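Local coordinates for protein putative retaining b-glycosidase (Saccharophagus degradans, PDB 5A95) that hydrolyses mixed-linkage beta-glucans as a family 5 glycoside hydrolase and probably works by a retaining mechanism, at residues Ala253-Gln258 with Val287-Leu292; Trp232-Ser237 with Asp275-Phe280. The protein carries 1 engineered substitution. All coordinates share one frame; numbering follows the deposited sequence. Where two conformers were deposited one is given.

How the contacts relate
The two contacts illustrate how a sugar-binding rim is backed by successive layers of a barrel. Contact 1 joins the chain leaving strands 250-252 and 287-289 and meets a bound glucose directly through Gln-291. Contact 2 lies behind it, with its centre about 9 Å from that of contact 1, and packs a loop against helix 267-279. The side chain of Tyr-234 is still about 10 Å from a glucose. The layers touch where His-254 N probably donates to Ala-233 O at 2.8 Å, where Trp-278 CZ2 packs on Pro-255 CB at 3.5 Å, and where Trp-278 CE3 meets Ala-253 CB at 3.6 Å.

Contact 1. Residues Ala253-Gln258 with Val287-Leu292; sequences AHPYPQ and VIATQL. Engineered in segment 287-292: Gln-291 (natural residue Glu). With BGC (beta-D-glucopyranose), chain D.
Gln-291, engineered where the natural sequence has Glu, meets His-254 and Tyr-256 at the C-terminal rim of a family 5 (beta/alpha)8 barrel, where the parallel neighbours 250-252 and 287-289 run out toward the bound glucan. Its CG lies opposite the carbonyl carbon (chi1 -65°), and the chain stays extended from there to the sugar. In the tyrosine conformer considered here, Gln-291 NE2 donates to Tyr-256 OH over 2.9 Å; it comes in at the ring edge, with amide and phenol planes 72° apart. Gln-291 NE2 also makes a weak bond of 3.3 Å to glucose O2, while Arg-103 binds OE1. Both ends of the amide are therefore occupied, which should fix its rotation.

The imidazole of His-254 stacks against one side of the glutamine. Gln-291 CB sits over the middle of the His-254 ring, 3.7 Å from its centroid, in a CH-pi contact, and the amide stacks at 20° to the ring plane. Two hydrogen bonds keep the imidazole from turning: His-254 NE2 donates to Thr-290 OG1 at 2.8 Å, almost exactly in the ring plane, and its ND1 is bonded to Glu-189, which also binds the glucose. Thr-290 OG1 is in turn bonded to Glu-185, a further layer of positioning.

Farther out the backbone takes over. Ala-253 N donates to Ile-288 O at 3.2 Å, continuing the pairing of the strands, and Pro-255 CD packs on Ala-289 CB at 4.0 Å. Tyr-312 bonds the carbonyl of Pro-255 from helix 312-323. Gln-291 O is buried with no conventional hydrogen-bond donor in the model; what it receives is a CA-H...O contact from His-254 CA at 3.2 Å.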
ATOM      1  N   ALA A 253       7.622   2.934 -27.496  1.00  6.85           N
ATOM      2  CA  ALA A 253       9.072   2.977 -27.533  1.00  6.57           C
ATOM      3  C   ALA A 253       9.490   4.425 -27.383  1.00  6.47           C
ATOM      4  O   ALA A 253       8.843   5.327 -27.898  1.00  6.74           O
ATOM      5  CB  ALA A 253       9.607   2.425 -28.844  1.00  9.49           C
ATOM      6  N   HIS A 254      10.620   4.639 -26.694  1.00  5.87           N
ATOM      7  CA  HIS A 254      11.181   5.976 -26.466  1.00  6.23           C
ATOM      8  C   HIS A 254      12.598   6.046 -27.022  1.00  6.01           C
ATOM      9  O   HIS A 254      13.595   5.998 -26.264  1.00  6.89           O
ATOM     10  CB  HIS A 254      11.165   6.324 -24.982  1.00  6.40           C
ATOM     11  CG  HIS A 254       9.785   6.587 -24.452  1.00  6.61           C
ATOM     12  ND1 HIS A 254       9.553   6.987 -23.152  1.00  7.11           N
ATOM     13  CD2 HIS A 254       8.567   6.532 -25.050  1.00  6.28           C
ATOM     14  CE1 HIS A 254       8.263   7.151 -22.968  1.00  8.48           C
ATOM     15  NE2 HIS A 254       7.649   6.918 -24.113  1.00  8.15           N
ATOM     16  N   PRO A 255      12.709   6.105 -28.349  1.00  5.96           N
ATOM     17  CA  PRO A 255      14.016   5.974 -28.957  1.00  6.78           C
ATOM     18  C   PRO A 255      14.788   7.309 -29.031  1.00  7.54           C
ATOM     19  O   PRO A 255      15.052   7.858 -30.118  1.00  7.42           O
ATOM     20  CB  PRO A 255      13.674   5.464 -30.341  1.00  6.95           C
ATOM     21  CG  PRO A 255      12.369   6.155 -30.660  1.00  7.40           C
ATOM     22  CD  PRO A 255      11.633   6.150 -29.360  1.00  6.45           C
ATOM     23  N   TYR A 256      15.194   7.821 -27.873  1.00  6.99           N
ATOM     24  CA  TYR A 256      16.072   8.969 -27.848  0.60  6.93           C
ATOM     25  C   TYR A 256      17.421   8.640 -28.525  1.00  7.07           C
ATOM     26  O   TYR A 256      17.804   7.462 -28.611  1.00  7.22           O
ATOM     27  CB  TYR A 256      16.221   9.430 -26.423  0.60  7.65           C
ATOM     28  CG  TYR A 256      15.046  10.223 -25.886  0.60  6.77           C
ATOM     29  CD1 TYR A 256      14.648  11.410 -26.480  0.60  7.09           C
ATOM     30  CD2 TYR A 256      14.388   9.834 -24.728  0.60  6.77           C
ATOM     31  CE1 TYR A 256      13.619  12.168 -25.960  0.60  7.28           C
ATOM     32  CE2 TYR A 256      13.377  10.606 -24.187  0.60  7.62           C
ATOM     33  CZ  TYR A 256      12.984  11.761 -24.811  0.60  7.47           C
ATOM     34  OH  TYR A 256      11.964  12.514 -24.251  0.60  9.65           O
ATOM     35  N   PRO A 257      18.152   9.682 -28.965  1.00  6.97           N
ATOM     36  CA  PRO A 257      19.297   9.427 -29.829  1.00  7.03           C
ATOM     37  C   PRO A 257      20.425   8.578 -29.272  1.00  7.06           C
ATOM     38  O   PRO A 257      21.086   7.856 -30.023  1.00  8.10           O
ATOM     39  CB  PRO A 257      19.833  10.844 -30.174  1.00  8.04           C
ATOM     40  CG  PRO A 257      19.206  11.767 -29.180  1.00  8.37           C
ATOM     41  CD  PRO A 257      17.861  11.128 -28.882  1.00  7.41           C
ATOM     42  N   GLN A 258      20.641   8.654 -27.952  1.00  7.36           N
ATOM     43  CA  GLN A 258      21.765   7.953 -27.320  1.00  7.88           C
ATOM     44  C   GLN A 258      21.347   6.632 -26.676  1.00  7.92           C
ATOM     45  O   GLN A 258      22.174   5.975 -26.070  1.00 10.18           O
ATOM     46  CB  GLN A 258      22.490   8.842 -26.319  1.00  8.78           C
ATOM     47  CG  GLN A 258      23.043  10.109 -26.958  1.00 10.07           C
ATOM     48  CD  GLN A 258      23.576  11.067 -25.937  1.00 10.36           C
ATOM     49  OE1 GLN A 258      22.816  11.670 -25.173  1.00 10.72           O
ATOM     50  NE2 GLN A 258      24.887  11.226 -25.915  1.00 12.44           N
ATOM     51  N   VAL A 287       2.897   0.469 -33.027  1.00  6.04           N
ATOM     52  CA  VAL A 287       3.872   1.058 -32.117  1.00  5.35           C
ATOM     53  C   VAL A 287       3.743   2.568 -32.149  1.00  5.91           C
ATOM     54  O   VAL A 287       3.588   3.172 -33.224  1.00  7.03           O
ATOM     55  CB  VAL A 287       5.302   0.646 -32.519  1.00  6.26           C
ATOM     56  CG1 VAL A 287       6.387   1.398 -31.760  1.00  7.32           C
ATOM     57  CG2 VAL A 287       5.451  -0.839 -32.344  1.00  7.39           C
ATOM     58  N   ILE A 288       3.788   3.181 -30.968  1.00  5.97           N
ATOM     59  CA  ILE A 288       3.858   4.618 -30.873  1.00  6.58           C
ATOM     60  C   ILE A 288       5.133   5.010 -30.139  1.00  6.39           C
ATOM     61  O   ILE A 288       5.382   4.593 -28.992  1.00  5.90           O
ATOM     62  CB  ILE A 288       2.647   5.298 -30.170  1.00  7.06           C
ATOM     63  CG1 ILE A 288       1.311   4.725 -30.622  1.00  7.92           C
ATOM     64  CG2 ILE A 288       2.700   6.811 -30.361  1.00  7.36           C
ATOM     65  CD1 ILE A 288       0.101   5.296 -29.896  1.00  7.50           C
ATOM     66  N   ALA A 289       5.972   5.785 -30.830  1.00  5.90           N
ATOM     67  CA  ALA A 289       7.149   6.361 -30.209  1.00  6.03           C
ATOM     68  C   ALA A 289       6.694   7.593 -29.435  1.00  5.86           C
ATOM     69  O   ALA A 289       6.699   8.708 -29.972  1.00  6.07           O
ATOM     70  CB  ALA A 289       8.184   6.672 -31.275  1.00  6.50           C
ATOM     71  N   THR A 290       6.238   7.381 -28.193  1.00  5.48           N
ATOM     72  CA  THR A 290       5.586   8.459 -27.466  1.00  6.34           C
ATOM     73  C   THR A 290       6.519   9.506 -26.852  1.00  6.73           C
ATOM     74  O   THR A 290       6.039  10.528 -26.377  1.00  6.50           O
ATOM     75  CB  THR A 290       4.617   7.929 -26.409  1.00  5.84           C
ATOM     76  OG1 THR A 290       5.271   6.920 -25.641  1.00  6.53           O
ATOM     77  CG2 THR A 290       3.347   7.399 -27.019  1.00  6.19           C
ATOM     78  N   GLN A 291       7.818   9.238 -26.897  1.00  6.14           N
ATOM     79  CA  GLN A 291       8.847  10.248 -26.654  1.00  7.16           C
ATOM     80  C   GLN A 291       9.988   9.957 -27.583  1.00  7.56           C
ATOM     81  O   GLN A 291      10.407   8.813 -27.766  1.00  8.91           O
ATOM     82  CB  GLN A 291       9.352  10.268 -25.214  1.00  8.64           C
ATOM     83  CG  GLN A 291       8.260  10.669 -24.265  1.00 10.00           C
ATOM     84  CD  GLN A 291       8.678  10.862 -22.828  1.00 13.10           C
ATOM     85  OE1 GLN A 291       7.838  10.830 -21.946  1.00 17.63           O
ATOM     86  NE2 GLN A 291       9.924  11.175 -22.605  1.00 18.04           N
ATOM     87  N   LEU A 292      10.487  11.025 -28.174  1.00  7.25           N
ATOM     88  CA  LEU A 292      11.669  11.053 -29.025  1.00  6.92           C
ATOM     89  C   LEU A 292      12.066  12.519 -29.151  1.00  6.61           C
ATOM     90  O   LEU A 292      11.268  13.401 -28.882  1.00  7.52           O
ATOM     91  CB  LEU A 292      11.412  10.416 -30.396  1.00  7.73           C
ATOM     92  CG  LEU A 292      10.535  11.167 -31.378  1.00  8.43           C
ATOM     93  CD1 LEU A 292      10.813  10.767 -32.819  1.00 10.51           C
ATOM     94  CD2 LEU A 292       9.055  10.966 -31.069  1.00  8.70           C
TER
HETATM   95  C2  BGC D   1      11.212  11.567 -19.141  1.00 12.97           C
HETATM   96  C3  BGC D   1      10.817  13.035 -19.283  1.00 12.38           C
HETATM   97  C4  BGC D   1      12.084  13.899 -19.324  1.00 11.95           C
HETATM   98  C5  BGC D   1      13.005  13.408 -20.423  1.00 13.86           C
HETATM   99  C6  BGC D   1      14.265  14.232 -20.538  1.00 17.66           C
HETATM  100  C1  BGC D   1      12.360  11.138 -20.050  1.00 14.00           C
HETATM  101  O1  BGC D   1      13.023   9.988 -19.589  1.00 15.06           O
HETATM  102  O2  BGC D   1      10.023  10.715 -19.334  1.00 13.04           O
HETATM  103  O3  BGC D   1       9.898  13.351 -18.190  1.00 10.68           O
HETATM  104  O4  BGC D   1      11.871  15.306 -19.508  1.00 11.57           O
HETATM  105  O5  BGC D   1      13.398  12.088 -20.061  1.00 14.48           O
HETATM  106  O6  BGC D   1      15.093  13.525 -21.462  1.00 24.57           O

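Contact 2. Residues Trp232-Ser237 with Asp275-Phe280; sequences WAYDLS and DEKWGF
Tyr-234 and Trp-278 form the tight side of this contact, in which the loop after helix 230-233 packs on the last turns of helix 267-279, on the outer layer of the barrel. The indole edge points at the phenol face in an offset edge-to-face pair, with planes 60° apart and Trp-278 CD1 3.5 Å from Tyr-234 CE1. Trp-274 and Tyr-319 extend the aromatic cluster around the indole. Beside it, Leu-236 N donates to Lys-277 O at 2.8 Å, and Phe-280 CZ brings its ring edge to Leu-236 O at 3.4 Å. Phe-280 N closes a wide pi-type turn onto Asp-275 O.

The solvent side is looser. Lys-277 lays CB against the Tyr-234 ring, then bends at chi2 (-73°), which turns CD and NZ over the carboxylate of Asp-235. The salt bridge from Lys-277 NZ to Asp-235 OD2 is weak, at 3.3 Å. Asp-235 OD1 is gripped more firmly: Ser-237 N donates to it from above the carboxylate plane at 2.9 Å, making an Asx turn, and Ser-237 OG donates to the syn lone pair of OD1 at 2.6 Å. Two donors and a nearby ammonium would probably stabilise this carboxylate in its ionised form.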
ATOM      1  N   TRP A 232      13.580   2.338 -19.624  1.00  5.61           N
ATOM      2  CA  TRP A 232      12.837   3.561 -19.891  1.00  5.82           C
ATOM      3  C   TRP A 232      12.029   3.459 -21.195  1.00  5.80           C
ATOM      4  O   TRP A 232      12.147   4.297 -22.102  1.00  5.99           O
ATOM      5  CB  TRP A 232      13.738   4.795 -19.910  1.00  5.69           C
ATOM      6  CG  TRP A 232      14.354   5.199 -18.591  1.00  6.36           C
ATOM      7  CD1 TRP A 232      13.901   6.207 -17.791  1.00  6.54           C
ATOM      8  CD2 TRP A 232      15.523   4.680 -17.969  1.00  5.88           C
ATOM      9  NE1 TRP A 232      14.723   6.354 -16.695  1.00  6.58           N
ATOM     10  CE2 TRP A 232      15.736   5.443 -16.782  1.00  6.05           C
ATOM     11  CE3 TRP A 232      16.441   3.693 -18.305  1.00  6.37           C
ATOM     12  CZ2 TRP A 232      16.789   5.192 -15.907  1.00  7.26           C
ATOM     13  CZ3 TRP A 232      17.486   3.446 -17.424  1.00  7.15           C
ATOM     14  CH2 TRP A 232      17.656   4.192 -16.247  1.00  7.55           C
ATOM     15  N   ALA A 233      11.198   2.420 -21.280  1.00  5.60           N
ATOM     16  CA  ALA A 233      10.327   2.202 -22.432  1.00  5.95           C
ATOM     17  C   ALA A 233      11.134   2.099 -23.712  1.00  5.56           C
ATOM     18  O   ALA A 233      10.750   2.615 -24.738  1.00  7.39           O
ATOM     19  CB  ALA A 233       9.259   3.309 -22.546  1.00  6.38           C
ATOM     20  N   TYR A 234      12.213   1.347 -23.677  1.00  6.40           N
ATOM     21  CA  TYR A 234      13.053   1.157 -24.840  1.00  6.79           C
ATOM     22  C   TYR A 234      13.094  -0.274 -25.356  1.00  7.60           C
ATOM     23  O   TYR A 234      13.146  -0.490 -26.564  1.00  8.66           O
ATOM     24  CB  TYR A 234      14.469   1.725 -24.600  1.00  6.82           C
ATOM     25  CG  TYR A 234      15.268   1.747 -25.859  1.00  7.04           C
ATOM     26  CD1 TYR A 234      14.995   2.664 -26.874  1.00  7.93           C
ATOM     27  CD2 TYR A 234      16.287   0.838 -26.062  1.00  8.46           C
ATOM     28  CE1 TYR A 234      15.690   2.632 -28.054  1.00  8.25           C
ATOM     29  CE2 TYR A 234      17.017   0.828 -27.252  1.00  8.91           C
ATOM     30  CZ  TYR A 234      16.689   1.736 -28.256  1.00  7.86           C
ATOM     31  OH  TYR A 234      17.357   1.727 -29.474  1.00 11.17           O
ATOM     32  N   ASP A 235      13.042  -1.261 -24.474  1.00  6.42           N
ATOM     33  CA  ASP A 235      13.229  -2.659 -24.879  1.00  6.71           C
ATOM     34  C   ASP A 235      11.901  -3.413 -24.953  1.00  6.68           C
ATOM     35  O   ASP A 235      11.335  -3.801 -23.924  1.00  7.14           O
ATOM     36  CB  ASP A 235      14.202  -3.368 -23.919  1.00  7.34           C
ATOM     37  CG  ASP A 235      14.519  -4.800 -24.352  1.00  7.73           C
ATOM     38  OD1 ASP A 235      14.166  -5.182 -25.484  1.00  7.62           O
ATOM     39  OD2 ASP A 235      15.154  -5.518 -23.551  1.00 10.08           O
ATOM     40  N   LEU A 236      11.424  -3.626 -26.173  1.00  6.20           N
ATOM     41  CA  LEU A 236      10.216  -4.418 -26.417  1.00  5.91           C
ATOM     42  C   LEU A 236      10.534  -5.886 -26.716  1.00  6.51           C
ATOM     43  O   LEU A 236       9.631  -6.682 -26.840  1.00  7.48           O
ATOM     44  CB  LEU A 236       9.424  -3.824 -27.565  1.00  6.41           C
ATOM     45  CG  LEU A 236       8.739  -2.500 -27.304  1.00  6.26           C
ATOM     46  CD1 LEU A 236       8.055  -2.002 -28.562  1.00  6.65           C
ATOM     47  CD2 LEU A 236       7.739  -2.618 -26.146  1.00  6.13           C
ATOM     48  N   SER A 237      11.805  -6.256 -26.787  1.00  6.71           N
ATOM     49  CA  SER A 237      12.140  -7.613 -27.207  1.00  7.53           C
ATOM     50  C   SER A 237      11.460  -8.748 -26.429  1.00  7.10           C
ATOM     51  O   SER A 237      11.167  -9.769 -27.030  1.00  8.23           O
ATOM     52  CB  SER A 237      13.652  -7.816 -27.302  1.00  8.69           C
ATOM     53  OG  SER A 237      14.285  -7.730 -26.055  1.00  8.49           O
ATOM     54  N   ASP A 275      15.809  -1.633 -34.726  1.00  8.94           N
ATOM     55  CA  ASP A 275      14.930  -2.737 -35.045  0.60  8.62           C
ATOM     56  C   ASP A 275      15.068  -3.858 -34.017  1.00  8.98           C
ATOM     57  O   ASP A 275      14.057  -4.482 -33.648  1.00  9.45           O
ATOM     58  CB  ASP A 275      15.161  -3.230 -36.472  0.60 10.65           C
ATOM     59  CG  ASP A 275      13.904  -3.787 -37.087  0.60 11.82           C
ATOM     60  OD1 ASP A 275      13.120  -3.027 -37.692  0.60 13.46           O
ATOM     61  OD2 ASP A 275      13.704  -4.988 -36.936  0.60 14.90           O
ATOM     62  N   GLU A 276      16.277  -4.084 -33.512  1.00  8.55           N
ATOM     63  CA  GLU A 276      16.499  -5.151 -32.556  1.00  9.38           C
ATOM     64  C   GLU A 276      15.731  -4.956 -31.260  1.00  8.63           C
ATOM     65  O   GLU A 276      15.140  -5.894 -30.734  1.00 10.38           O
ATOM     66  CB  GLU A 276      18.007  -5.280 -32.240  1.00 10.60           C
ATOM     67  CG  GLU A 276      18.790  -5.920 -33.375  1.00 13.84           C
ATOM     68  CD  GLU A 276      20.284  -6.006 -33.129  1.00 14.74           C
ATOM     69  OE1 GLU A 276      20.768  -5.570 -32.069  1.00 16.79           O
ATOM     70  OE2 GLU A 276      20.972  -6.545 -34.021  1.00 19.33           O
ATOM     71  N   LYS A 277      15.783  -3.744 -30.719  1.00  7.71           N
ATOM     72  CA  LYS A 277      15.209  -3.504 -29.412  1.00  6.98           C
ATOM     73  C   LYS A 277      13.744  -3.163 -29.426  1.00  6.73           C
ATOM     74  O   LYS A 277      13.031  -3.515 -28.495  1.00  7.21           O
ATOM     75  CB  LYS A 277      16.028  -2.435 -28.636  1.00  7.60           C
ATOM     76  CG  LYS A 277      17.329  -2.964 -28.017  1.00  8.40           C
ATOM     77  CD  LYS A 277      17.045  -3.854 -26.807  1.00  8.09           C
ATOM     78  CE  LYS A 277      18.329  -4.404 -26.208  1.00  9.28           C
ATOM     79  NZ  LYS A 277      18.072  -5.327 -25.069  1.00 11.76           N
ATOM     80  N   TRP A 278      13.269  -2.478 -30.469  1.00  6.87           N
ATOM     81  CA  TRP A 278      11.856  -2.053 -30.471  1.00  7.28           C
ATOM     82  C   TRP A 278      11.168  -2.074 -31.824  1.00  6.89           C
ATOM     83  O   TRP A 278       9.978  -2.331 -31.881  1.00  7.12           O
ATOM     84  CB  TRP A 278      11.691  -0.685 -29.793  1.00  7.29           C
ATOM     85  CG  TRP A 278      12.459   0.425 -30.472  1.00  7.53           C
ATOM     86  CD1 TRP A 278      13.778   0.781 -30.279  1.00  8.27           C
ATOM     87  CD2 TRP A 278      11.969   1.301 -31.498  1.00  6.79           C
ATOM     88  NE1 TRP A 278      14.112   1.823 -31.109  1.00  8.22           N
ATOM     89  CE2 TRP A 278      13.030   2.155 -31.878  1.00  7.39           C
ATOM     90  CE3 TRP A 278      10.733   1.450 -32.131  1.00  8.07           C
ATOM     91  CZ2 TRP A 278      12.869   3.153 -32.836  1.00  7.86           C
ATOM     92  CZ3 TRP A 278      10.573   2.442 -33.068  1.00  8.76           C
ATOM     93  CH2 TRP A 278      11.638   3.255 -33.432  1.00  8.73           C
ATOM     94  N   GLY A 279      11.873  -1.716 -32.887  1.00  6.34           N
ATOM     95  CA  GLY A 279      11.212  -1.547 -34.161  1.00  6.45           C
ATOM     96  C   GLY A 279      10.590  -2.814 -34.729  1.00  6.56           C
ATOM     97  O   GLY A 279       9.581  -2.726 -35.422  1.00  7.41           O
ATOM     98  N   PHE A 280      11.144  -3.972 -34.405  1.00  6.49           N
ATOM     99  CA  PHE A 280      10.600  -5.231 -34.857  1.00  7.07           C
ATOM    100  C   PHE A 280       9.140  -5.345 -34.432  1.00  7.14           C
ATOM    101  O   PHE A 280       8.342  -6.022 -35.092  1.00  8.25           O
ATOM    102  CB  PHE A 280      11.392  -6.433 -34.287  1.00  6.75           C
ATOM    103  CG  PHE A 280      11.069  -6.671 -32.850  1.00  6.96           C
ATOM    104  CD1 PHE A 280      11.724  -5.951 -31.841  1.00  7.31           C
ATOM    105  CD2 PHE A 280       9.992  -7.496 -32.500  1.00  8.00           C
ATOM    106  CE1 PHE A 280      11.316  -6.058 -30.528  1.00  7.88           C
ATOM    107  CE2 PHE A 280       9.567  -7.572 -31.211  1.00  8.44           C
ATOM    108  CZ  PHE A 280      10.228  -6.869 -30.218  1.00  7.47           C
TER